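Local structure of 6-phosphogluconate dehydratase (Shewanella oneidensis, 2GP4) at residues Q26-R31 with W340-E345; V302-I307 with A334-N339; A313-G318 with D348-L353. The protein catalyses the dehydration of 6-phosphogluconate to 2-keto-3-deoxy-6-phosphogluconate, probably with an iron-sulfur cluster that is missing from this apo form. One frame throughout, in Å; residues are numbered along the deposited sequence.

Contact 1 of 3, residues Q26-R31 with W340-E345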
ATOM      1  N   GLN A  26     -10.393  -1.612  17.651  1.00 22.03           N
ATOM      2  CA  GLN A  26     -11.535  -0.766  17.985  1.00 22.32           C
ATOM      3  C   GLN A  26     -11.070   0.618  18.435  1.00 21.95           C
ATOM      4  O   GLN A  26     -11.640   1.631  18.026  1.00 22.00           O
ATOM      5  CB  GLN A  26     -12.432  -1.416  19.044  1.00 22.29           C
ATOM      6  CG  GLN A  26     -13.775  -0.699  19.247  1.00 24.00           C
ATOM      7  CD  GLN A  26     -14.602  -0.582  17.964  1.00 25.75           C
ATOM      8  OE1 GLN A  26     -14.592   0.458  17.298  1.00 26.60           O
ATOM      9  NE2 GLN A  26     -15.312  -1.653  17.614  1.00 25.68           N
ATOM     10  N   SER A  27     -10.019   0.639  19.252  1.00 21.44           N
ATOM     11  CA  SER A  27      -9.448   1.874  19.771  1.00 21.16           C
ATOM     12  C   SER A  27      -8.907   2.779  18.662  1.00 20.94           C
ATOM     13  O   SER A  27      -9.180   3.980  18.647  1.00 20.99           O
ATOM     14  CB  SER A  27      -8.335   1.564  20.774  1.00 21.09           C
ATOM     15  OG  SER A  27      -7.682   2.748  21.185  1.00 20.37           O
ATOM     16  N   VAL A  28      -8.136   2.194  17.751  1.00 20.41           N
ATOM     17  CA  VAL A  28      -7.500   2.938  16.675  1.00 20.20           C
ATOM     18  C   VAL A  28      -8.549   3.451  15.687  1.00 20.10           C
ATOM     19  O   VAL A  28      -8.456   4.582  15.220  1.00 20.01           O
ATOM     20  CB  VAL A  28      -6.397   2.093  15.973  1.00 20.34           C
ATOM     21  CG1 VAL A  28      -5.858   2.791  14.718  1.00 20.13           C
ATOM     22  CG2 VAL A  28      -5.257   1.821  16.940  1.00 20.01           C
ATOM     23  N   THR A  29      -9.548   2.617  15.399  1.00 19.99           N
ATOM     24  CA  THR A  29     -10.693   3.003  14.574  1.00 19.71           C
ATOM     25  C   THR A  29     -11.412   4.218  15.151  1.00 19.84           C
ATOM     26  O   THR A  29     -11.643   5.197  14.433  1.00 19.69           O
ATOM     27  CB  THR A  29     -11.696   1.835  14.389  1.00 19.68           C
ATOM     28  OG1 THR A  29     -11.030   0.718  13.787  1.00 19.17           O
ATOM     29  CG2 THR A  29     -12.861   2.257  13.511  1.00 19.02           C
ATOM     30  N   ASP A  30     -11.747   4.156  16.442  1.00 19.96           N
ATOM     31  CA  ASP A  30     -12.404   5.271  17.130  1.00 20.17           C
ATOM     32  C   ASP A  30     -11.574   6.559  17.087  1.00 19.92           C
ATOM     33  O   ASP A  30     -12.124   7.657  16.940  1.00 19.86           O
ATOM     34  CB  ASP A  30     -12.690   4.916  18.590  1.00 20.51           C
ATOM     35  CG  ASP A  30     -13.733   3.825  18.745  1.00 21.67           C
ATOM     36  OD1 ASP A  30     -14.395   3.448  17.749  1.00 22.65           O
ATOM     37  OD2 ASP A  30     -13.887   3.342  19.891  1.00 23.79           O
ATOM     38  N   ARG A  31     -10.259   6.415  17.229  1.00 19.60           N
ATOM     39  CA  ARG A  31      -9.350   7.558  17.192  1.00 19.55           C
ATOM     40  C   ARG A  31      -9.403   8.240  15.828  1.00 19.49           C
ATOM     41  O   ARG A  31      -9.413   9.471  15.747  1.00 19.61           O
ATOM     42  CB  ARG A  31      -7.919   7.130  17.516  1.00 19.23           C
ATOM     43  CG  ARG A  31      -6.921   8.287  17.561  1.00 19.71           C
ATOM     44  CD  ARG A  31      -5.577   7.847  18.122  1.00 20.37           C
ATOM     45  NE  ARG A  31      -4.951   6.827  17.277  1.00 20.52           N
ATOM     46  CZ  ARG A  31      -3.852   6.153  17.590  1.00 19.88           C
ATOM     47  NH1 ARG A  31      -3.235   6.371  18.746  1.00 21.69           N
ATOM     48  NH2 ARG A  31      -3.371   5.257  16.743  1.00 19.28           N
ATOM     49  N   TRP A 340       0.893   7.567  11.115  1.00 17.56           N
ATOM     50  CA  TRP A 340       1.785   6.454  11.455  1.00 17.78           C
ATOM     51  C   TRP A 340       1.536   5.840  12.827  1.00 17.94           C
ATOM     52  O   TRP A 340       1.858   4.679  13.045  1.00 18.08           O
ATOM     53  CB  TRP A 340       3.263   6.839  11.297  1.00 17.41           C
ATOM     54  CG  TRP A 340       3.688   6.989   9.868  1.00 16.80           C
ATOM     55  CD1 TRP A 340       3.057   6.480   8.760  1.00 16.44           C
ATOM     56  CD2 TRP A 340       4.851   7.670   9.385  1.00 16.83           C
ATOM     57  NE1 TRP A 340       3.749   6.813   7.624  1.00 15.98           N
ATOM     58  CE2 TRP A 340       4.856   7.538   7.973  1.00 16.67           C
ATOM     59  CE3 TRP A 340       5.886   8.386  10.004  1.00 16.01           C
ATOM     60  CZ2 TRP A 340       5.851   8.099   7.174  1.00 16.68           C
ATOM     61  CZ3 TRP A 340       6.877   8.940   9.208  1.00 16.50           C
ATOM     62  CH2 TRP A 340       6.853   8.793   7.806  1.00 16.78           C
ATOM     63  N   ASP A 341       0.964   6.611  13.745  1.00 18.37           N
ATOM     64  CA  ASP A 341       0.565   6.065  15.046  1.00 18.80           C
ATOM     65  C   ASP A 341      -0.514   4.996  14.864  1.00 18.89           C
ATOM     66  O   ASP A 341      -0.543   4.008  15.599  1.00 18.79           O
ATOM     67  CB  ASP A 341       0.047   7.159  15.971  1.00 19.04           C
ATOM     68  CG  ASP A 341       1.049   8.272  16.187  1.00 20.32           C
ATOM     69  OD1 ASP A 341       0.911   9.324  15.533  1.00 22.46           O
ATOM     70  OD2 ASP A 341       1.962   8.107  17.018  1.00 22.57           O
ATOM     71  N   ASP A 342      -1.402   5.198  13.888  1.00 18.85           N
ATOM     72  CA  ASP A 342      -2.412   4.198  13.559  1.00 19.06           C
ATOM     73  C   ASP A 342      -1.759   2.909  13.072  1.00 18.99           C
ATOM     74  O   ASP A 342      -2.092   1.836  13.553  1.00 18.92           O
ATOM     75  CB  ASP A 342      -3.397   4.714  12.507  1.00 19.09           C
ATOM     76  CG  ASP A 342      -4.053   6.032  12.905  1.00 19.53           C
ATOM     77  OD1 ASP A 342      -4.290   6.269  14.113  1.00 19.50           O
ATOM     78  OD2 ASP A 342      -4.337   6.833  11.989  1.00 19.29           O
ATOM     79  N   PHE A 343      -0.820   3.028  12.132  1.00 19.01           N
ATOM     80  CA  PHE A 343      -0.169   1.863  11.526  1.00 18.75           C
ATOM     81  C   PHE A 343       0.621   1.059  12.554  1.00 18.85           C
ATOM     82  O   PHE A 343       0.494  -0.166  12.628  1.00 18.81           O
ATOM     83  CB  PHE A 343       0.750   2.287  10.374  1.00 18.37           C
ATOM     84  CG  PHE A 343       0.025   2.557   9.085  1.00 17.90           C
ATOM     85  CD1 PHE A 343      -0.224   1.527   8.182  1.00 17.17           C
ATOM     86  CD2 PHE A 343      -0.400   3.839   8.769  1.00 17.63           C
ATOM     87  CE1 PHE A 343      -0.893   1.771   6.990  1.00 16.34           C
ATOM     88  CE2 PHE A 343      -1.066   4.092   7.575  1.00 17.50           C
ATOM     89  CZ  PHE A 343      -1.313   3.057   6.687  1.00 17.19           C
ATOM     90  N   SER A 344       1.420   1.774  13.344  1.00 18.84           N
ATOM     91  CA  SER A 344       2.333   1.192  14.319  1.00 18.89           C
ATOM     92  C   SER A 344       1.579   0.473  15.437  1.00 19.12           C
ATOM     93  O   SER A 344       1.969  -0.620  15.847  1.00 19.11           O
ATOM     94  CB  SER A 344       3.241   2.290  14.892  1.00 18.77           C
ATOM     95  OG  SER A 344       4.226   1.775  15.762  1.00 18.04           O
ATOM     96  N   GLU A 345       0.490   1.078  15.905  1.00 19.05           N
ATOM     97  CA  GLU A 345      -0.306   0.499  16.990  1.00 19.44           C
ATOM     98  C   GLU A 345      -1.205  -0.647  16.517  1.00 19.24           C
ATOM     99  O   GLU A 345      -1.446  -1.600  17.265  1.00 19.26           O
ATOM    100  CB  GLU A 345      -1.078   1.587  17.760  1.00 19.20           C
ATOM    101  CG  GLU A 345      -0.139   2.461  18.602  1.00 19.68           C
ATOM    102  CD  GLU A 345      -0.734   3.779  19.086  1.00 20.43           C
ATOM    103  OE1 GLU A 345      -1.964   3.984  18.982  1.00 20.37           O
ATOM    104  OE2 GLU A 345       0.056   4.616  19.592  1.00 21.82           O
TER

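Contact 2 of 3, residues V302-I307 with A334-N339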
ATOM      1  N   VAL A 302     -15.907   3.466   0.992  1.00 21.26           N
ATOM      2  CA  VAL A 302     -14.677   3.900   1.630  1.00 20.66           C
ATOM      3  C   VAL A 302     -15.076   4.710   2.867  1.00 20.55           C
ATOM      4  O   VAL A 302     -15.699   5.770   2.758  1.00 20.30           O
ATOM      5  CB  VAL A 302     -13.778   4.728   0.678  1.00 20.66           C
ATOM      6  CG1 VAL A 302     -12.572   5.280   1.418  1.00 19.70           C
ATOM      7  CG2 VAL A 302     -13.338   3.882  -0.534  1.00 20.34           C
ATOM      8  N   ASN A 303     -14.744   4.172   4.036  1.00 20.16           N
ATOM      9  CA  ASN A 303     -15.029   4.815   5.316  1.00 20.13           C
ATOM     10  C   ASN A 303     -13.953   4.416   6.312  1.00 20.04           C
ATOM     11  O   ASN A 303     -13.048   3.658   5.961  1.00 20.45           O
ATOM     12  CB  ASN A 303     -16.429   4.451   5.837  1.00 19.91           C
ATOM     13  CG  ASN A 303     -16.607   2.957   6.057  1.00 20.05           C
ATOM     14  OD1 ASN A 303     -15.921   2.348   6.878  1.00 21.66           O
ATOM     15  ND2 ASN A 303     -17.536   2.365   5.329  1.00 19.33           N
ATOM     16  N   GLU A 304     -14.054   4.919   7.540  1.00 19.69           N
ATOM     17  CA  GLU A 304     -13.050   4.673   8.571  1.00 19.68           C
ATOM     18  C   GLU A 304     -12.816   3.181   8.835  1.00 19.51           C
ATOM     19  O   GLU A 304     -11.669   2.739   8.926  1.00 19.31           O
ATOM     20  CB  GLU A 304     -13.407   5.404   9.868  1.00 19.76           C
ATOM     21  CG  GLU A 304     -13.581   6.926   9.720  1.00 20.62           C
ATOM     22  CD  GLU A 304     -15.039   7.374   9.578  1.00 21.53           C
ATOM     23  OE1 GLU A 304     -15.824   6.716   8.867  1.00 20.88           O
ATOM     24  OE2 GLU A 304     -15.399   8.408  10.183  1.00 22.44           O
ATOM     25  N   LYS A 305     -13.899   2.414   8.934  1.00 19.48           N
ATOM     26  CA  LYS A 305     -13.806   0.978   9.204  1.00 19.47           C
ATOM     27  C   LYS A 305     -13.164   0.215   8.047  1.00 19.31           C
ATOM     28  O   LYS A 305     -12.365  -0.704   8.268  1.00 18.89           O
ATOM     29  CB  LYS A 305     -15.185   0.386   9.487  1.00 19.56           C
ATOM     30  CG  LYS A 305     -15.796   0.800  10.811  1.00 20.72           C
ATOM     31  CD  LYS A 305     -17.255   0.411  10.854  1.00 21.61           C
ATOM     32  CE  LYS A 305     -17.982   1.121  11.978  1.00 24.14           C
ATOM     33  NZ  LYS A 305     -17.695   0.506  13.307  1.00 25.32           N
ATOM     34  N   SER A 306     -13.523   0.590   6.818  1.00 19.15           N
ATOM     35  CA  SER A 306     -13.019  -0.116   5.642  1.00 19.05           C
ATOM     36  C   SER A 306     -11.557   0.242   5.379  1.00 18.60           C
ATOM     37  O   SER A 306     -10.781  -0.601   4.933  1.00 18.49           O
ATOM     38  CB  SER A 306     -13.906   0.122   4.415  1.00 18.94           C
ATOM     39  OG  SER A 306     -14.000   1.497   4.094  1.00 19.70           O
ATOM     40  N   ILE A 307     -11.190   1.485   5.683  1.00 18.33           N
ATOM     41  CA  ILE A 307      -9.792   1.917   5.657  1.00 18.19           C
ATOM     42  C   ILE A 307      -8.948   1.138   6.670  1.00 18.05           C
ATOM     43  O   ILE A 307      -7.885   0.602   6.323  1.00 17.86           O
ATOM     44  CB  ILE A 307      -9.662   3.452   5.869  1.00 18.28           C
ATOM     45  CG1 ILE A 307     -10.098   4.204   4.603  1.00 18.46           C
ATOM     46  CG2 ILE A 307      -8.232   3.849   6.264  1.00 18.44           C
ATOM     47  CD1 ILE A 307      -9.256   3.908   3.356  1.00 17.31           C
ATOM     48  N   ALA A 334     -11.172  10.993   1.028  1.00 18.98           N
ATOM     49  CA  ALA A 334     -12.509  10.686   1.538  1.00 18.95           C
ATOM     50  C   ALA A 334     -12.788  11.323   2.894  1.00 18.93           C
ATOM     51  O   ALA A 334     -13.736  10.929   3.585  1.00 18.99           O
ATOM     52  CB  ALA A 334     -12.707   9.176   1.605  1.00 18.93           C
ATOM     53  N   GLY A 335     -11.961  12.298   3.276  1.00 18.73           N
ATOM     54  CA  GLY A 335     -12.136  13.019   4.536  1.00 18.52           C
ATOM     55  C   GLY A 335     -11.665  12.271   5.773  1.00 18.67           C
ATOM     56  O   GLY A 335     -11.972  12.669   6.903  1.00 18.87           O
ATOM     57  N   ILE A 336     -10.908  11.196   5.563  1.00 18.38           N
ATOM     58  CA  ILE A 336     -10.442  10.346   6.653  1.00 18.24           C
ATOM     59  C   ILE A 336      -8.950  10.540   6.895  1.00 17.98           C
ATOM     60  O   ILE A 336      -8.139  10.387   5.980  1.00 18.06           O
ATOM     61  CB  ILE A 336     -10.774   8.857   6.378  1.00 18.50           C
ATOM     62  CG1 ILE A 336     -12.290   8.689   6.198  1.00 19.11           C
ATOM     63  CG2 ILE A 336     -10.275   7.972   7.517  1.00 18.18           C
ATOM     64  CD1 ILE A 336     -12.701   7.544   5.292  1.00 19.85           C
ATOM     65  N   ILE A 337      -8.597  10.884   8.132  1.00 17.81           N
ATOM     66  CA  ILE A 337      -7.213  11.195   8.484  1.00 17.39           C
ATOM     67  C   ILE A 337      -6.565  10.053   9.266  1.00 17.56           C
ATOM     68  O   ILE A 337      -6.958   9.770  10.398  1.00 17.63           O
ATOM     69  CB  ILE A 337      -7.112  12.522   9.284  1.00 17.50           C
ATOM     70  CG1 ILE A 337      -7.911  13.633   8.581  1.00 17.09           C
ATOM     71  CG2 ILE A 337      -5.639  12.909   9.501  1.00 16.66           C
ATOM     72  CD1 ILE A 337      -7.905  14.987   9.284  1.00 16.91           C
ATOM     73  N   VAL A 338      -5.573   9.410   8.646  1.00 17.55           N
ATOM     74  CA  VAL A 338      -4.820   8.303   9.244  1.00 17.46           C
ATOM     75  C   VAL A 338      -3.327   8.655   9.308  1.00 17.50           C
ATOM     76  O   VAL A 338      -2.768   9.178   8.341  1.00 17.41           O
ATOM     77  CB  VAL A 338      -5.001   6.988   8.421  1.00 17.68           C
ATOM     78  CG1 VAL A 338      -4.101   5.869   8.944  1.00 18.00           C
ATOM     79  CG2 VAL A 338      -6.457   6.531   8.413  1.00 17.53           C
ATOM     80  N   ASN A 339      -2.681   8.380  10.440  1.00 17.52           N
ATOM     81  CA  ASN A 339      -1.241   8.641  10.570  1.00 17.53           C
ATOM     82  C   ASN A 339      -0.414   7.392  10.932  1.00 17.46           C
ATOM     83  O   ASN A 339      -0.958   6.297  11.045  1.00 17.52           O
ATOM     84  CB  ASN A 339      -0.969   9.827  11.522  1.00 17.39           C
ATOM     85  CG  ASN A 339      -1.484   9.596  12.948  1.00 18.60           C
ATOM     86  OD1 ASN A 339      -1.787  10.557  13.666  1.00 19.80           O
ATOM     87  ND2 ASN A 339      -1.574   8.337  13.366  1.00 19.04           N
TER

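Contact 3 of 3, residues A313-G318 with D348-L353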
ATOM      1  N   ALA A 313      -5.240  -5.877   6.741  1.00 20.24           N
ATOM      2  CA  ALA A 313      -4.982  -6.836   5.668  1.00 20.45           C
ATOM      3  C   ALA A 313      -3.598  -6.622   5.062  1.00 20.46           C
ATOM      4  O   ALA A 313      -2.896  -7.584   4.756  1.00 20.43           O
ATOM      5  CB  ALA A 313      -6.034  -6.724   4.600  1.00 20.23           C
ATOM      6  N   LEU A 314      -3.228  -5.355   4.881  1.00 20.34           N
ATOM      7  CA  LEU A 314      -1.867  -4.987   4.499  1.00 20.52           C
ATOM      8  C   LEU A 314      -0.843  -5.539   5.492  1.00 20.17           C
ATOM      9  O   LEU A 314       0.204  -6.045   5.087  1.00 20.33           O
ATOM     10  CB  LEU A 314      -1.749  -3.465   4.395  1.00 20.77           C
ATOM     11  CG  LEU A 314      -0.490  -2.774   3.857  1.00 21.70           C
ATOM     12  CD1 LEU A 314       0.576  -2.570   4.937  1.00 22.72           C
ATOM     13  CD2 LEU A 314       0.076  -3.483   2.632  1.00 22.60           C
ATOM     14  N   LEU A 315      -1.161  -5.454   6.783  1.00 19.87           N
ATOM     15  CA  LEU A 315      -0.277  -5.942   7.845  1.00 19.49           C
ATOM     16  C   LEU A 315      -0.240  -7.472   7.942  1.00 19.50           C
ATOM     17  O   LEU A 315       0.833  -8.058   8.074  1.00 19.59           O
ATOM     18  CB  LEU A 315      -0.653  -5.316   9.195  1.00 19.30           C
ATOM     19  CG  LEU A 315      -0.387  -3.812   9.374  1.00 19.12           C
ATOM     20  CD1 LEU A 315      -1.249  -3.233  10.487  1.00 17.85           C
ATOM     21  CD2 LEU A 315       1.097  -3.526   9.632  1.00 18.24           C
ATOM     22  N   ALA A 316      -1.408  -8.113   7.870  1.00 19.45           N
ATOM     23  CA  ALA A 316      -1.504  -9.576   7.945  1.00 19.55           C
ATOM     24  C   ALA A 316      -0.885 -10.296   6.739  1.00 19.78           C
ATOM     25  O   ALA A 316      -0.525 -11.479   6.834  1.00 19.90           O
ATOM     26  CB  ALA A 316      -2.965 -10.021   8.153  1.00 19.24           C
ATOM     27  N   THR A 317      -0.762  -9.591   5.615  1.00 19.69           N
ATOM     28  CA  THR A 317      -0.208 -10.190   4.406  1.00 20.10           C
ATOM     29  C   THR A 317       1.254  -9.824   4.148  1.00 20.20           C
ATOM     30  O   THR A 317       1.840 -10.281   3.176  1.00 20.11           O
ATOM     31  CB  THR A 317      -1.040  -9.834   3.150  1.00 20.29           C
ATOM     32  OG1 THR A 317      -1.061  -8.414   2.981  1.00 20.12           O
ATOM     33  CG2 THR A 317      -2.474 -10.381   3.257  1.00 19.41           C
ATOM     34  N   GLY A 318       1.835  -8.999   5.016  1.00 20.83           N
ATOM     35  CA  GLY A 318       3.222  -8.549   4.861  1.00 20.98           C
ATOM     36  C   GLY A 318       3.427  -7.708   3.617  1.00 21.37           C
ATOM     37  O   GLY A 318       4.430  -7.848   2.920  1.00 21.39           O
ATOM     38  N   ASP A 348       0.983  -3.941  16.098  1.00 21.03           N
ATOM     39  CA  ASP A 348       1.156  -4.680  17.347  1.00 21.43           C
ATOM     40  C   ASP A 348       0.057  -5.705  17.612  1.00 21.40           C
ATOM     41  O   ASP A 348       0.285  -6.683  18.327  1.00 21.42           O
ATOM     42  CB  ASP A 348       1.249  -3.716  18.531  1.00 21.59           C
ATOM     43  CG  ASP A 348       2.554  -2.958  18.568  1.00 22.05           C
ATOM     44  OD1 ASP A 348       3.515  -3.335  17.860  1.00 22.53           O
ATOM     45  OD2 ASP A 348       2.624  -1.974  19.324  1.00 24.32           O
ATOM     46  N   ALA A 349      -1.125  -5.483  17.040  1.00 21.25           N
ATOM     47  CA  ALA A 349      -2.255  -6.393  17.237  1.00 21.31           C
ATOM     48  C   ALA A 349      -2.514  -7.346  16.060  1.00 21.49           C
ATOM     49  O   ALA A 349      -3.225  -8.336  16.210  1.00 21.49           O
ATOM     50  CB  ALA A 349      -3.511  -5.606  17.567  1.00 21.02           C
ATOM     51  N   VAL A 350      -1.945  -7.049  14.893  1.00 21.59           N
ATOM     52  CA  VAL A 350      -2.241  -7.835  13.696  1.00 21.68           C
ATOM     53  C   VAL A 350      -1.148  -8.871  13.419  1.00 21.91           C
ATOM     54  O   VAL A 350      -0.013  -8.507  13.135  1.00 21.57           O
ATOM     55  CB  VAL A 350      -2.463  -6.937  12.446  1.00 21.69           C
ATOM     56  CG1 VAL A 350      -2.804  -7.782  11.220  1.00 21.23           C
ATOM     57  CG2 VAL A 350      -3.565  -5.921  12.706  1.00 21.47           C
ATOM     58  N   PRO A 351      -1.497 -10.168  13.490  1.00 22.25           N
ATOM     59  CA  PRO A 351      -0.499 -11.199  13.201  1.00 22.64           C
ATOM     60  C   PRO A 351      -0.114 -11.227  11.721  1.00 23.00           C
ATOM     61  O   PRO A 351      -0.895 -10.784  10.868  1.00 22.78           O
ATOM     62  CB  PRO A 351      -1.214 -12.502  13.585  1.00 22.41           C
ATOM     63  CG  PRO A 351      -2.666 -12.192  13.427  1.00 22.56           C
ATOM     64  CD  PRO A 351      -2.811 -10.747  13.826  1.00 22.05           C
ATOM     65  N   LEU A 352       1.086 -11.725  11.436  1.00 23.31           N
ATOM     66  CA  LEU A 352       1.493 -12.011  10.070  1.00 23.90           C
ATOM     67  C   LEU A 352       0.972 -13.393   9.678  1.00 24.74           C
ATOM     68  O   LEU A 352       1.253 -14.388  10.350  1.00 24.91           O
ATOM     69  CB  LEU A 352       3.016 -11.936   9.917  1.00 23.76           C
ATOM     70  CG  LEU A 352       3.575 -12.198   8.516  1.00 23.50           C
ATOM     71  CD1 LEU A 352       3.184 -11.069   7.535  1.00 22.99           C
ATOM     72  CD2 LEU A 352       5.088 -12.398   8.559  1.00 23.06           C
ATOM     73  N   LEU A 353       0.221 -13.436   8.582  1.00 25.57           N
ATOM     74  CA  LEU A 353      -0.516 -14.626   8.172  1.00 26.38           C
ATOM     75  C   LEU A 353      -0.102 -15.179   6.801  1.00 27.09           C
ATOM     76  O   LEU A 353      -0.461 -16.302   6.454  1.00 26.91           O
ATOM     77  CB  LEU A 353      -2.018 -14.314   8.181  1.00 26.34           C
ATOM     78  CG  LEU A 353      -2.904 -14.749   9.360  1.00 26.94           C
ATOM     79  CD1 LEU A 353      -2.194 -14.760  10.715  1.00 25.97           C
ATOM     80  CD2 LEU A 353      -4.191 -13.920   9.407  1.00 26.29           C
TER

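Contact 1 of 3, residues Q26-R31 with W340-E345
R31 reaches from helix 23-51 across to D342 and E345 on helix 340-347. Its CB points toward the opposing helix, and CG and CD carry the chain outward until a bend about the CG-CD bond (chi3 62°) turns the guanidinium toward the two carboxylates. NE, the first polar atom, makes a weak bond of 3.3 Å to D342 OD1. NH2 reaches the same oxygen at 3.0 Å, approaching its anti lone pair, and also bonds weakly to E345 OE1 at 2.9 Å. NH1 finishes the chain with the shortest bond, 2.7 Å to E345 OE1, which it meets on the syn side. Each carboxylate offers one oxygen to two N-H groups, with its plane about 40° from the guanidinium, and the bonds are bent. The other oxygen of D342, OD2, has a salt bridge to R35 one turn further along helix 23-51, so this buried acid lies between two arginines, which would probably favour its ionised form. Beside the charged groups, V28 CG1 packs on D342 CB at 3.8 Å. With axes 171° apart in direction and 10.2 Å at closest approach, this is an antiparallel helix pair crossed by a salt-bridge network, its acids three residues apart on one helix face.

Contact 2 of 3, residues V302-I307 with A334-N339
The peptide group joining N303 to E304 has one face covered by I336, whose CD1 stands almost straight above N303 C at 3.5 Å and lies 3.7 Å from E304 N. The oxygen of that peptide, N303 O, accepts from I307 N. A second flat group, the N303 carboxamide, on a side chain whose CB points away from 334-339, serves its own helix: S306 N donates to N303 OD1 from above the carbonyl plane, 42° out of it, and K305 N adds a weak bond. In return N303 N donates to S306 OG over 2.8 Å, which completes a capping box at the start of helix 304-316.

I336 holds the middle of the contact. CG1 lies anti to its carbonyl carbon (chi1 -59°), and the extended second torsion sends CD1 over the peptide, while CG2 faces E304 CG at 4.1 Å. CD1 is also 4.3 Å from I307 CG1. With an alanine here that cover would be gone, and a gap would probably open above the first turn of the helix, leaving I307 CG1 without this neighbour. At the two ends, V302 CG1 meets A334 CB at 3.9 Å and I307 CG2 meets V338 CG2 at the same distance. G335, at positive phi, closes helix 322-333 in a Schellman motif and sends the chain into this passage; S39 and S36 of helix 23-51 bond to G335 O and I337 N.

No hydrogen bond joins the two segments: they meet by methyl and methylene packing, partly on a peptide face, while N303 O, N303 N and N303 OD1 are bonded within the helix start.

Contact 3 of 3, residues A313-G318 with D348-L353
V350 CG1 sits in the angle between L315 and A316, 3.8 Å from the CB of L315 and equally far from the CB of A316, and 3.6 Å from A316 N. This apolar centre lies beside the C-terminal end of helix 304-316, which closes in a Schellman motif at G318 (phi 64°). V350 has CG1 anti to its backbone N (chi1 -179°), which directs that methyl at the A316 backbone and leaves CG2 to approach L315 CD1; the two side chains cross at about a right angle. Further out, L353 packs against L376 and L380 of helix 372-383, so the loop 348-353 packs on helices 304-316 and 372-383, while L315 also reaches L346 of helix 340-347.

L352 covers the helix end itself. Its CD1 rests 3.5 Å from G318 N, against a residue with no side chain of its own. G318 N makes a weak bond back to L315 O. T317 has its CB pointing away from the loop, and its hydroxyl donates back to A313 O at 2.7 Å, adding a side-chain bond to the last helical turn.

The polar side of the contact is backbone only. P351 O receives a CA-H...O contact from A316 CA at 3.2 Å. The loop also has backbone hydrogen bonds of L352 with Q435 and of L353 with T428. The one hydrogen bond across the segments runs from L353 N to A316 O over 2.7 Å, the nitrogen lying in the carbonyl plane on a lone pair, with an N-H...O angle of 158°.

Contacts 2 and 3 are buried and use opposite ends of helix 304-316: contact 2 packs a loop over its capped start, contact 3 packs another over its C-terminal turn, and their nearest atoms stay about 7 Å apart. Contact 1 is only partly buried, and its chemistry differs accordingly: charged side chains at a helix-helix edge, against apolar packing with no hydrogen bond between the segments in contact 2 and apolar packing plus one backbone hydrogen bond in contact 3. Helix 340-347 follows directly on 334-339 and leads into 348-353, so the second segment of contact 1 sits between those of contacts 2 and 3, although 26-31 comes far earlier. F343 touches both, packing its CE2 on V338 CG1 and its backbone O against L315 CD1.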